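Local structure of fimbrial subunit type 1 (3UXF) at residues 93-96 against 97-101; 127-130 against 131-134; 212-216 against 217-221; 289-292 against 293-296. The protein serves as the major subunit of the fimbriae that this Gram-positive oral bacterium anchors to its cell wall. All blocks are in the same frame, centred on the assembly; numbering follows the deposited sequence.

Contact 1 of 4, residues 93-96 against 97-101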
ATOM      1  N   GLY A  93       3.602  42.219  19.112  1.00 14.48           N
ATOM      2  CA  GLY A  93       2.864  41.158  18.443  1.00 14.95           C
ATOM      3  C   GLY A  93       3.799  40.055  17.974  1.00 13.63           C
ATOM      4  O   GLY A  93       3.507  38.870  18.122  1.00 14.74           O
ATOM      5  N   TRP A  94       4.937  40.439  17.403  1.00 14.40           N
ATOM      6  CA  TRP A  94       5.896  39.448  16.956  1.00 15.35           C
ATOM      7  C   TRP A  94       6.496  38.715  18.144  1.00 17.61           C
ATOM      8  O   TRP A  94       6.734  37.527  18.060  1.00 15.87           O
ATOM      9  CB  TRP A  94       7.031  40.106  16.168  1.00 15.17           C
ATOM     10  CG  TRP A  94       6.589  40.558  14.804  1.00 14.27           C
ATOM     11  CD1 TRP A  94       6.058  41.771  14.460  1.00 12.43           C
ATOM     12  CD2 TRP A  94       6.593  39.762  13.620  1.00 12.64           C
ATOM     13  NE1 TRP A  94       5.746  41.774  13.118  1.00 11.26           N
ATOM     14  CE2 TRP A  94       6.059  40.552  12.582  1.00 13.34           C
ATOM     15  CE3 TRP A  94       7.003  38.464  13.337  1.00 13.23           C
ATOM     16  CZ2 TRP A  94       5.940  40.087  11.259  1.00 12.83           C
ATOM     17  CZ3 TRP A  94       6.882  37.981  12.019  1.00 15.74           C
ATOM     18  CH2 TRP A  94       6.350  38.808  10.999  1.00 11.98           C
ATOM     19  N   LYS A  95       6.707  39.438  19.245  1.00 14.98           N
ATOM     20  CA  LYS A  95       7.265  38.846  20.465  1.00 18.18           C
ATOM     21  C   LYS A  95       6.306  37.800  21.040  1.00 19.05           C
ATOM     22  O   LYS A  95       6.742  36.735  21.442  1.00 19.15           O
ATOM     23  CB  LYS A  95       7.626  39.945  21.486  1.00 19.60           C
ATOM     24  CG  LYS A  95       8.206  39.454  22.835  1.00 24.27           C
ATOM     25  CD  LYS A  95       9.414  38.588  22.625  1.00 27.70           C
ATOM     26  CE  LYS A  95      10.221  38.440  23.912  1.00 29.37           C
ATOM     27  NZ  LYS A  95       9.376  37.898  25.016  1.00 33.93           N
ATOM     28  N   THR A  96       5.009  38.105  21.056  1.00 16.99           N
ATOM     29  CA  THR A  96       4.010  37.125  21.494  1.00 19.39           C
ATOM     30  C   THR A  96       4.122  35.839  20.696  1.00 20.20           C
ATOM     31  O   THR A  96       4.094  34.728  21.250  1.00 21.47           O
ATOM     32  CB  THR A  96       2.593  37.681  21.374  1.00 18.91           C
ATOM     33  OG1 THR A  96       2.483  38.822  22.226  1.00 19.56           O
ATOM     34  CG2 THR A  96       1.529  36.616  21.750  1.00 21.84           C
ATOM     35  N   LEU A  97       4.242  35.971  19.381  1.00 17.77           N
ATOM     36  CA  LEU A  97       4.407  34.771  18.549  1.00 17.40           C
ATOM     37  C   LEU A  97       5.694  34.009  18.866  1.00 19.90           C
ATOM     38  O   LEU A  97       5.687  32.771  18.919  1.00 20.62           O
ATOM     39  CB  LEU A  97       4.400  35.133  17.052  1.00 18.73           C
ATOM     40  CG  LEU A  97       3.076  35.579  16.438  1.00 18.15           C
ATOM     41  CD1 LEU A  97       3.289  35.819  14.929  1.00 17.86           C
ATOM     42  CD2 LEU A  97       1.957  34.570  16.627  1.00 16.73           C
ATOM     43  N   ALA A  98       6.794  34.736  19.021  1.00 16.73           N
ATOM     44  CA  ALA A  98       8.084  34.128  19.302  1.00 22.10           C
ATOM     45  C   ALA A  98       7.997  33.327  20.600  1.00 21.63           C
ATOM     46  O   ALA A  98       8.541  32.231  20.692  1.00 23.71           O
ATOM     47  CB  ALA A  98       9.168  35.195  19.407  1.00 19.49           C
ATOM     48  N   ASP A  99       7.280  33.882  21.577  1.00 21.67           N
ATOM     49  CA  ASP A  99       7.166  33.262  22.899  1.00 25.57           C
ATOM     50  C   ASP A  99       6.458  31.922  22.851  1.00 25.95           C
ATOM     51  O   ASP A  99       6.590  31.123  23.782  1.00 27.74           O
ATOM     52  CB  ASP A  99       6.393  34.157  23.871  1.00 25.55           C
ATOM     53  CG  ASP A  99       7.181  35.350  24.324  1.00 26.80           C
ATOM     54  OD1 ASP A  99       8.377  35.436  23.995  1.00 27.60           O
ATOM     55  OD2 ASP A  99       6.585  36.205  25.022  1.00 30.53           O
ATOM     56  N   LEU A 100       5.691  31.673  21.794  1.00 21.48           N
ATOM     57  CA  LEU A 100       5.010  30.388  21.633  1.00 23.41           C
ATOM     58  C   LEU A 100       6.002  29.285  21.311  1.00 23.32           C
ATOM     59  O   LEU A 100       5.699  28.112  21.478  1.00 26.59           O
ATOM     60  CB  LEU A 100       4.005  30.452  20.496  1.00 22.70           C
ATOM     61  CG  LEU A 100       2.861  31.447  20.581  1.00 22.19           C
ATOM     62  CD1 LEU A 100       2.127  31.451  19.249  1.00 22.57           C
ATOM     63  CD2 LEU A 100       1.918  31.090  21.714  1.00 26.49           C
ATOM     64  N   LYS A 101       7.179  29.666  20.837  1.00 30.33           N
ATOM     65  CA  LYS A 101       8.223  28.697  20.503  1.00 29.48           C
ATOM     66  C   LYS A 101       7.677  27.645  19.550  1.00 31.90           C
ATOM     67  O   LYS A 101       7.988  26.449  19.661  1.00 34.54           O
ATOM     68  CB  LYS A 101       8.786  28.038  21.773  1.00 31.29           C
ATOM     69  CG  LYS A 101       9.201  29.031  22.839  1.00 32.86           C
ATOM     70  CD  LYS A 101      10.530  29.673  22.510  1.00 36.73           C
ATOM     71  CE  LYS A 101      11.674  28.807  23.031  1.00 52.93           C
ATOM     72  NZ  LYS A 101      13.010  29.175  22.454  1.00 57.76           N
TER
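Helix 91-99 carries, one turn apart on its outer side, Lys95 and Asp99, an i to i+4 pair joined by a salt bridge. Lys95 NZ lies 2.8 Å from Asp99 OD1 and meets it on the syn side, facing the second oxygen; the bond to Asp99 OD2 is weak at 3.3 Å. The lysine starts with CG anti to its own N (chi1 179°), then bends at chi2 and again at chi4, which brings CE across the carboxylate, 3.5 Å from Asp99 OD1. Asp99 OD1 also sits 3.3 Å from Lys95 O, two acceptors side by side, and the ammonium group probably eases that approach. Underneath run the alpha-helical bonds: Leu97 N to Gly93 O at 3.2 Å, Ala98 N to Trp94 O at 3.0 Å, and Asp99 N to Lys95 O at 2.9 Å. The next in the series, Leu100 N to Thr96 O, is weak, and Lys101 leaves helical geometry with a positive phi of 54°. Thr96 OG1 bonds back along the helix to Asp92 O. Elsewhere on the helix, within the N-terminal pilin domain, Trp94 and Leu97 turn to the protein: Trp94 meets the ring of Trp170 and gives its NE1 to Leu88 O, and Leu97 rests on Leu88 and on Thr158 of strand 155-159.

Contact 2 of 4, residues 127-130 against 131-134. With CA (calcium ion), chain D.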
ATOM      1  N   SER A 127      -6.020  29.706  -2.576  1.00 15.07           N
ATOM      2  CA  SER A 127      -5.422  31.022  -2.783  1.00 14.72           C
ATOM      3  C   SER A 127      -6.204  32.079  -2.068  1.00 15.73           C
ATOM      4  O   SER A 127      -7.168  32.597  -2.618  1.00 19.75           O
ATOM      5  CB  SER A 127      -5.368  31.370  -4.270  1.00 16.74           C
ATOM      6  OG  SER A 127      -4.479  30.474  -4.917  1.00 19.24           O
ATOM      7  N   PHE A 128      -5.797  32.408  -0.850  1.00 14.03           N
ATOM      8  CA  PHE A 128      -6.501  33.447  -0.109  1.00 14.03           C
ATOM      9  C   PHE A 128      -6.084  34.819  -0.623  1.00 13.85           C
ATOM     10  O   PHE A 128      -4.896  35.089  -0.789  1.00 15.68           O
ATOM     11  CB  PHE A 128      -6.204  33.336   1.391  1.00 13.58           C
ATOM     12  CG  PHE A 128      -6.747  32.080   2.003  1.00 14.26           C
ATOM     13  CD1 PHE A 128      -8.005  32.061   2.536  1.00 15.33           C
ATOM     14  CD2 PHE A 128      -6.000  30.907   1.967  1.00 14.53           C
ATOM     15  CE1 PHE A 128      -8.537  30.899   3.086  1.00 15.37           C
ATOM     16  CE2 PHE A 128      -6.512  29.727   2.505  1.00 15.10           C
ATOM     17  CZ  PHE A 128      -7.783  29.715   3.054  1.00 14.82           C
ATOM     18  N   THR A 129      -7.067  35.681  -0.892  1.00 13.06           N
ATOM     19  CA  THR A 129      -6.793  36.912  -1.624  1.00 15.92           C
ATOM     20  C   THR A 129      -6.557  38.060  -0.667  1.00 12.73           C
ATOM     21  O   THR A 129      -6.672  37.904   0.547  1.00 14.76           O
ATOM     22  CB  THR A 129      -8.008  37.346  -2.467  1.00 13.91           C
ATOM     23  OG1 THR A 129      -9.122  37.563  -1.585  1.00 15.14           O
ATOM     24  CG2 THR A 129      -8.366  36.237  -3.502  1.00 17.95           C
ATOM     25  N   ASP A 130      -6.297  39.224  -1.245  1.00 13.76           N
ATOM     26  CA  ASP A 130      -6.209  40.465  -0.466  1.00 14.19           C
ATOM     27  C   ASP A 130      -7.533  40.780   0.241  1.00 15.33           C
ATOM     28  O   ASP A 130      -7.539  41.328   1.345  1.00 14.69           O
ATOM     29  CB  ASP A 130      -5.777  41.588  -1.410  1.00 15.21           C
ATOM     30  CG  ASP A 130      -5.529  42.911  -0.700  1.00 17.63           C
ATOM     31  OD1 ASP A 130      -5.082  42.921   0.461  1.00 16.85           O
ATOM     32  OD2 ASP A 130      -5.763  43.954  -1.333  1.00 21.23           O
ATOM     33  N   ALA A 131      -8.660  40.435  -0.366  1.00 14.11           N
ATOM     34  CA  ALA A 131      -9.935  40.646   0.333  1.00 14.88           C
ATOM     35  C   ALA A 131     -10.066  39.778   1.576  1.00 15.33           C
ATOM     36  O   ALA A 131     -10.770  40.142   2.528  1.00 16.90           O
ATOM     37  CB  ALA A 131     -11.167  40.421  -0.614  1.00 16.28           C
ATOM     38  N   GLN A 132      -9.426  38.598   1.532  1.00 13.27           N
ATOM     39  CA  GLN A 132      -9.542  37.645   2.627  1.00 14.49           C
ATOM     40  C   GLN A 132      -8.458  37.731   3.679  1.00 14.88           C
ATOM     41  O   GLN A 132      -8.544  37.058   4.702  1.00 15.37           O
ATOM     42  CB  GLN A 132      -9.522  36.239   2.055  1.00 13.11           C
ATOM     43  CG  GLN A 132     -10.732  35.890   1.234  1.00 15.48           C
ATOM     44  CD  GLN A 132     -10.553  34.519   0.597  1.00 16.76           C
ATOM     45  OE1 GLN A 132      -9.620  34.317  -0.180  1.00 17.55           O
ATOM     46  NE2 GLN A 132     -11.457  33.579   0.919  1.00 20.70           N
ATOM     47  N   THR A 133      -7.442  38.551   3.450  1.00 13.54           N
ATOM     48  CA  THR A 133      -6.309  38.551   4.362  1.00 13.05           C
ATOM     49  C   THR A 133      -5.855  39.968   4.634  1.00 13.65           C
ATOM     50  O   THR A 133      -6.032  40.867   3.797  1.00 13.71           O
ATOM     51  CB  THR A 133      -5.082  37.776   3.795  1.00 14.14           C
ATOM     52  OG1 THR A 133      -4.653  38.333   2.539  1.00 13.51           O
ATOM     53  CG2 THR A 133      -5.393  36.305   3.619  1.00 14.18           C
ATOM     54  N   GLU A 134      -5.270  40.164   5.805  1.00 14.63           N
ATOM     55  CA  GLU A 134      -4.662  41.449   6.119  1.00 15.32           C
ATOM     56  C   GLU A 134      -3.339  41.171   6.822  1.00 13.68           C
ATOM     57  O   GLU A 134      -3.023  40.013   7.118  1.00 14.21           O
ATOM     58  CB  GLU A 134      -5.593  42.289   6.999  1.00 17.11           C
ATOM     59  CG  GLU A 134      -5.932  41.651   8.312  1.00 21.29           C
ATOM     60  CD  GLU A 134      -7.025  42.404   9.075  1.00 27.84           C
ATOM     61  OE1 GLU A 134      -6.703  43.427   9.715  1.00 30.73           O
ATOM     62  OE2 GLU A 134      -8.192  41.953   9.044  1.00 32.47           O
TER
HETATM   63 CA    CA D   3      -6.321  42.901   2.629  1.00 14.39          CA
HETATM   64  O   HOH W   1      -5.755  44.850   3.983  1.00 21.96           O
HETATM   65  O   HOH W   2      -3.913  42.897   3.183  1.00 14.69           O
HETATM   66  O   HOH W   3      -7.703  44.462   1.410  1.00 23.72           O
HETATM   67  O   HOH W   4      -8.151  42.976   4.129  1.00 17.94           O
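The amide of Gln132 comes up to the ring of Phe128 with the two planes 33° apart, OE1 approaching CD1 obliquely at 3.9 Å. At the edge of that amide, in its carbonyl plane and on a lone pair of OE1, stands Thr129 N, 3.0 Å from Gln132 OE1. The bond fixes how the amide is turned, and NE2 makes a weak bond to Gln116 OE1. Phe128 itself is packed against Phe79, Ile81 and Ile118 in the core of the sandwich. The third flat group, the Asp130 carboxylate, swings out anti to its N (chi1 -175°) and offers a single oxygen to the calcium ion, Asp130 OD1 at 2.5 Å; the same OD1 accepts from Thr43 N. Asp130 O and Thr133 O bind the metal too, and four waters bring the ligands to seven. The turn between them is drawn together at Thr129: Gln132 N donates to Thr129 OG1, and Thr133 OG1 donates to Thr129 O at 2.9 Å from above the carbonyl plane. Thr133 OG1 is also bonded to Thr43 OG1, tying the turn to the chain just ahead of strand 44-48. Asp130 O and Thr133 O lie 2.9 Å apart, too near for two carbonyls to sit comfortably by themselves; the shared calcium makes that closeness tolerable. With one carboxylate among the protein ligands, the ion's charge is probably balanced only in part here.

Contact 3 of 4, residues 212-216 against 217-221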
ATOM      1  N   VAL A 212      -1.109  12.586  18.757  1.00 19.74           N
ATOM      2  CA  VAL A 212      -2.041  13.346  19.593  1.00 21.31           C
ATOM      3  C   VAL A 212      -1.299  13.680  20.888  1.00 24.57           C
ATOM      4  O   VAL A 212      -0.249  13.099  21.140  1.00 21.19           O
ATOM      5  CB  VAL A 212      -3.327  12.575  19.926  1.00 21.77           C
ATOM      6  CG1 VAL A 212      -4.081  12.188  18.631  1.00 21.46           C
ATOM      7  CG2 VAL A 212      -3.024  11.336  20.771  1.00 21.80           C
ATOM      8  N   ASP A 213      -1.840  14.607  21.693  1.00 23.71           N
ATOM      9  CA  ASP A 213      -1.160  15.084  22.903  1.00 23.93           C
ATOM     10  C   ASP A 213      -1.407  14.128  24.043  1.00 22.88           C
ATOM     11  O   ASP A 213      -2.249  14.353  24.933  1.00 22.41           O
ATOM     12  CB  ASP A 213      -1.629  16.506  23.267  1.00 24.68           C
ATOM     13  CG  ASP A 213      -1.121  16.958  24.636  1.00 31.96           C
ATOM     14  OD1 ASP A 213      -0.037  16.492  25.076  1.00 29.63           O
ATOM     15  OD2 ASP A 213      -1.819  17.786  25.272  1.00 36.08           O
ATOM     16  N   TYR A 214      -0.691  13.008  23.994  1.00 21.73           N
ATOM     17  CA  TYR A 214      -0.938  11.957  24.941  1.00 23.46           C
ATOM     18  C   TYR A 214      -0.818  12.414  26.414  1.00 22.36           C
ATOM     19  O   TYR A 214      -1.693  12.132  27.224  1.00 25.19           O
ATOM     20  CB  TYR A 214      -0.030  10.751  24.618  1.00 21.74           C
ATOM     21  CG  TYR A 214      -0.354   9.614  25.522  1.00 21.27           C
ATOM     22  CD1 TYR A 214      -1.393   8.738  25.226  1.00 19.15           C
ATOM     23  CD2 TYR A 214       0.345   9.424  26.716  1.00 20.20           C
ATOM     24  CE1 TYR A 214      -1.720   7.722  26.068  1.00 19.46           C
ATOM     25  CE2 TYR A 214       0.009   8.419  27.577  1.00 18.89           C
ATOM     26  CZ  TYR A 214      -1.010   7.553  27.251  1.00 17.66           C
ATOM     27  OH  TYR A 214      -1.371   6.547  28.079  1.00 19.60           O
ATOM     28  N   PRO A 215       0.257  13.140  26.749  1.00 27.80           N
ATOM     29  CA  PRO A 215       0.359  13.473  28.174  1.00 30.69           C
ATOM     30  C   PRO A 215      -0.744  14.426  28.631  1.00 31.77           C
ATOM     31  O   PRO A 215      -1.135  14.395  29.805  1.00 33.27           O
ATOM     32  CB  PRO A 215       1.758  14.089  28.308  1.00 31.51           C
ATOM     33  CG  PRO A 215       2.292  14.275  26.962  1.00 29.65           C
ATOM     34  CD  PRO A 215       1.481  13.448  25.998  1.00 27.03           C
ATOM     35  N   GLY A 216      -1.272  15.211  27.694  1.00 32.96           N
ATOM     36  CA  GLY A 216      -2.395  16.104  27.962  1.00 31.55           C
ATOM     37  C   GLY A 216      -3.755  15.437  28.108  1.00 34.50           C
ATOM     38  O   GLY A 216      -4.745  16.060  28.514  1.00 34.95           O
ATOM     39  N   GLY A 217      -3.823  14.158  27.764  1.00 26.21           N
ATOM     40  CA  GLY A 217      -5.060  13.424  27.927  1.00 26.21           C
ATOM     41  C   GLY A 217      -5.731  13.083  26.612  1.00 24.06           C
ATOM     42  O   GLY A 217      -6.744  12.379  26.633  1.00 27.68           O
ATOM     43  N   ALA A 218      -5.149  13.552  25.509  1.00 22.96           N
ATOM     44  CA  ALA A 218      -5.695  13.322  24.162  1.00 23.55           C
ATOM     45  C   ALA A 218      -5.478  11.866  23.778  1.00 24.46           C
ATOM     46  O   ALA A 218      -4.441  11.293  24.078  1.00 23.94           O
ATOM     47  CB  ALA A 218      -5.012  14.198  23.155  1.00 23.19           C
ATOM     48  N   ARG A 219      -6.455  11.303  23.086  1.00 20.51           N
ATOM     49  CA  ARG A 219      -6.417   9.895  22.711  1.00 19.65           C
ATOM     50  C   ARG A 219      -7.005   9.768  21.330  1.00 22.77           C
ATOM     51  O   ARG A 219      -8.020  10.388  21.022  1.00 22.93           O
ATOM     52  CB  ARG A 219      -7.266   9.069  23.678  1.00 22.32           C
ATOM     53  CG  ARG A 219      -6.827   9.117  25.135  1.00 24.18           C
ATOM     54  CD  ARG A 219      -5.484   8.439  25.289  1.00 21.38           C
ATOM     55  NE  ARG A 219      -5.104   8.287  26.693  1.00 25.92           N
ATOM     56  CZ  ARG A 219      -4.345   9.151  27.362  1.00 24.57           C
ATOM     57  NH1 ARG A 219      -3.870  10.237  26.765  1.00 23.40           N
ATOM     58  NH2 ARG A 219      -4.061   8.918  28.640  1.00 24.72           N
ATOM     59  N   ILE A 220      -6.379   8.945  20.496  1.00 18.35           N
ATOM     60  CA  ILE A 220      -7.033   8.543  19.252  1.00 17.02           C
ATOM     61  C   ILE A 220      -8.360   7.880  19.599  1.00 17.31           C
ATOM     62  O   ILE A 220      -8.422   7.009  20.481  1.00 18.94           O
ATOM     63  CB  ILE A 220      -6.141   7.553  18.500  1.00 15.90           C
ATOM     64  CG1 ILE A 220      -4.913   8.278  17.961  1.00 17.76           C
ATOM     65  CG2 ILE A 220      -6.969   6.891  17.372  1.00 17.15           C
ATOM     66  CD1 ILE A 220      -3.687   7.339  17.659  1.00 18.09           C
ATOM     67  N   LYS A 221      -9.434   8.316  18.945  1.00 18.04           N
ATOM     68  CA  LYS A 221     -10.777   7.833  19.268  1.00 18.72           C
ATOM     69  C   LYS A 221     -11.267   6.694  18.380  1.00 15.70           C
ATOM     70  O   LYS A 221     -12.163   5.948  18.756  1.00 19.01           O
ATOM     71  CB  LYS A 221     -11.783   8.985  19.232  1.00 22.92           C
ATOM     72  CG  LYS A 221     -11.373  10.178  20.068  1.00 29.20           C
ATOM     73  CD  LYS A 221     -11.481   9.875  21.547  1.00 33.24           C
ATOM     74  CE  LYS A 221     -11.649  11.151  22.352  1.00 42.55           C
ATOM     75  NZ  LYS A 221     -11.790  12.346  21.474  1.00 48.26           N
TER
HETATM   76  O   HOH W   5      -2.267  11.058  29.810  1.00 29.21           O
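From Tyr214 to Gly217 the chain makes a type I turn, and the two segments are stitched across it by backbone bonds: Gly217 N to Tyr214 O at 3.0 Å and, one step wider, Ala218 N to Asp213 O at 3.1 Å. Gly217 takes a positive phi of 110°, at which a side chain would be jammed against the preceding carbonyl. Just upstream, Asp213 is the centre of an inverse gamma turn, and its OD1 receives Gly216 N from above the carboxylate plane, an Asx motif that adds a side-chain bond to the turn. Among the side chains, Tyr214 and Arg219 carry the contact. The guanidinium lies flat on the ring, centres 3.8 Å apart and planes at 16°, an off-centre cation-pi stack in which Tyr214 CE1 sits over the middle of the guanidinium, 3.3 Å from Arg219 CZ. Arg219 reaches there because its chain folds back at chi2 (-67°). Its NH1 then donates in plane to a lone pair of Tyr214 O at 2.9 Å and also to Ala218 O, while water 5 bridges Arg219 NH2 and Tyr214 O. Three donors thus grip that one carbonyl. Behind the turn, Val212 touches Ala218, CB to CB 4.0 Å, and its CG1 meets Ile220 CG1. Tyr214 OH bonds to Arg281, seating the loop on helix 277-288. The paired 6-to-1 and 5-to-2 bonds with a positive-phi glycine are those of a Schellman motif, formed here in a loop without a regular helix before it.

Contact 4 of 4, residues 289-292 against 293-296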
ATOM      1  N   ASN A 289       5.552   9.280  21.782  1.00 20.04           N
ATOM      2  CA  ASN A 289       6.945   9.047  22.233  1.00 23.82           C
ATOM      3  C   ASN A 289       7.866   8.612  21.108  1.00 24.16           C
ATOM      4  O   ASN A 289       9.060   8.392  21.305  1.00 29.80           O
ATOM      5  CB  ASN A 289       7.027   7.942  23.292  1.00 23.63           C
ATOM      6  CG  ASN A 289       6.328   8.286  24.587  1.00 29.05           C
ATOM      7  OD1 ASN A 289       5.940   7.378  25.339  1.00 30.01           O
ATOM      8  ND2 ASN A 289       6.188   9.574  24.885  1.00 28.60           N
ATOM      9  N   GLY A 290       7.315   8.394  19.927  1.00 21.25           N
ATOM     10  CA  GLY A 290       8.136   7.868  18.867  1.00 20.05           C
ATOM     11  C   GLY A 290       8.359   8.890  17.796  1.00 26.86           C
ATOM     12  O   GLY A 290       8.768  10.019  18.059  1.00 27.21           O
ATOM     13  N   ASN A 291       8.080   8.516  16.562  1.00 24.13           N
ATOM     14  CA  ASN A 291       8.135   9.499  15.508  1.00 28.27           C
ATOM     15  C   ASN A 291       7.234   9.028  14.391  1.00 28.81           C
ATOM     16  O   ASN A 291       6.428   8.108  14.591  1.00 23.46           O
ATOM     17  CB  ASN A 291       9.574   9.672  15.024  1.00 28.12           C
ATOM     18  CG  ASN A 291      10.151   8.399  14.473  1.00 34.17           C
ATOM     19  OD1 ASN A 291       9.420   7.551  13.994  1.00 30.86           O
ATOM     20  ND2 ASN A 291      11.472   8.246  14.551  1.00 35.16           N
ATOM     21  N   GLY A 292       7.388   9.645  13.230  1.00 32.53           N
ATOM     22  CA  GLY A 292       6.555   9.354  12.077  1.00 34.44           C
ATOM     23  C   GLY A 292       6.656   7.937  11.553  1.00 33.91           C
ATOM     24  O   GLY A 292       5.801   7.503  10.755  1.00 35.09           O
ATOM     25  N   GLU A 293       7.692   7.211  11.960  1.00 29.98           N
ATOM     26  CA  GLU A 293       7.855   5.837  11.499  1.00 31.60           C
ATOM     27  C   GLU A 293       7.397   4.800  12.527  1.00 23.52           C
ATOM     28  O   GLU A 293       7.573   3.594  12.329  1.00 24.17           O
ATOM     29  CB  GLU A 293       9.284   5.572  11.018  1.00 37.09           C
ATOM     30  CG  GLU A 293       9.691   6.456   9.825  1.00 35.98           C
ATOM     31  CD  GLU A 293       8.701   6.398   8.653  1.00 42.19           C
ATOM     32  OE1 GLU A 293       8.544   5.316   8.047  1.00 43.04           O
ATOM     33  OE2 GLU A 293       8.074   7.434   8.333  1.00 43.00           O
ATOM     34  N   THR A 294       6.776   5.273  13.605  1.00 20.34           N
ATOM     35  CA  THR A 294       6.101   4.400  14.563  1.00 16.77           C
ATOM     36  C   THR A 294       4.739   4.117  13.961  1.00 16.74           C
ATOM     37  O   THR A 294       3.934   5.037  13.822  1.00 18.76           O
ATOM     38  CB  THR A 294       5.922   5.142  15.871  1.00 22.33           C
ATOM     39  OG1 THR A 294       7.226   5.535  16.344  1.00 22.72           O
ATOM     40  CG2 THR A 294       5.235   4.273  16.905  1.00 18.70           C
ATOM     41  N   LYS A 295       4.485   2.865  13.564  1.00 15.00           N
ATOM     42  CA  LYS A 295       3.326   2.566  12.696  1.00 15.76           C
ATOM     43  C   LYS A 295       2.619   1.327  13.189  1.00 13.32           C
ATOM     44  O   LYS A 295       3.211   0.510  13.917  1.00 13.98           O
ATOM     45  CB  LYS A 295       3.801   2.323  11.274  1.00 13.85           C
ATOM     46  CG  LYS A 295       4.274   3.637  10.620  1.00 17.68           C
ATOM     47  CD  LYS A 295       4.627   3.414   9.186  1.00 22.51           C
ATOM     48  CE  LYS A 295       5.082   4.715   8.541  1.00 23.28           C
ATOM     49  NZ  LYS A 295       4.147   5.190   7.487  1.00 28.60           N
ATOM     50  N   LEU A 296       1.359   1.156  12.799  1.00 13.26           N
ATOM     51  CA  LEU A 296       0.703  -0.147  13.049  1.00 11.20           C
ATOM     52  C   LEU A 296       1.040  -1.087  11.897  1.00 10.07           C
ATOM     53  O   LEU A 296       1.071  -0.693  10.746  1.00 11.79           O
ATOM     54  CB  LEU A 296      -0.827  -0.017  13.197  1.00 11.72           C
ATOM     55  CG  LEU A 296      -1.480  -1.203  13.953  1.00 10.76           C
ATOM     56  CD1 LEU A 296      -1.251  -1.173  15.435  1.00 11.99           C
ATOM     57  CD2 LEU A 296      -2.974  -1.284  13.651  1.00 13.38           C
TER
HETATM   58  O   HOH W   6       3.181   7.033  12.382  1.00 19.13           O
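Thr294 and Asn291 each turn a side-chain oxygen to a backbone N-H of the other segment, Thr294 OG1 to Asn291 N and Asn291 OD1 to Glu293 N. The bond from Asn291 N to Thr294 OG1 is nearly straight (169°) at 3.1 Å. In the other direction along the chain, Asn291 OD1 takes Glu293 N at 2.7 Å, the donor tilted 35° from the amide plane. Asn291 can do this because its CG is wedged between its own N and carbonyl carbon (chi1 61°), which curls the amide over the start of the next peptide. A side-chain oxygen of Asn accepting from the N-H two residues on makes an Asx turn, and it is superposed here on a type I beta turn from Asn291 to Thr294, closed by Thr294 N to Asn291 O at 3.0 Å. The two superposed turns bring the chain out of helix 277-288 and into strand 295-302. Gly290 comes up against the threonine hydroxyl, its CA 3.6 Å from Thr294 OG1, and has no side chain to collide with it. Glu293 bends at chi2 and folds back over the Gly292 peptide, where its OE2 and Gly292 O stand 3.3 Å apart as two acceptors; Ser183 OG bonds to Gly292 O and, weakly, to OE2. From the strand side Lys295 passes the same carbonyl with its CE 3.6 Å from Gly292 O, then sends NZ on to Ser208 OG and Ser183 OG. Water 6 lies between Gly292 O and Thr294 O. Thr294 also packs on Ile244 of strand 241-245, while Lys295 pairs through its backbone with Val245.

The four contacts follow one another along the chain and none touches another. Contacts 1 and 2 both belong to the N-terminal pilin domain, their centres about 23 Å apart: one is a surface helix, the other the calcium-binding turn at the end of strand 125-128. Contact 2 is the one that holds a metal, and contacts 3 and 4 lie far from it, with centres about 34 and 37 Å away. Those two are the near neighbours of the set, nearest atoms about 6 Å apart, and helix 277-288 links them: the 212-221 loop packs on it and the 289-296 turn follows it. Contacts 1 and 3 come within about 13 Å of each other, nearest atoms, with centres about 25 Å apart.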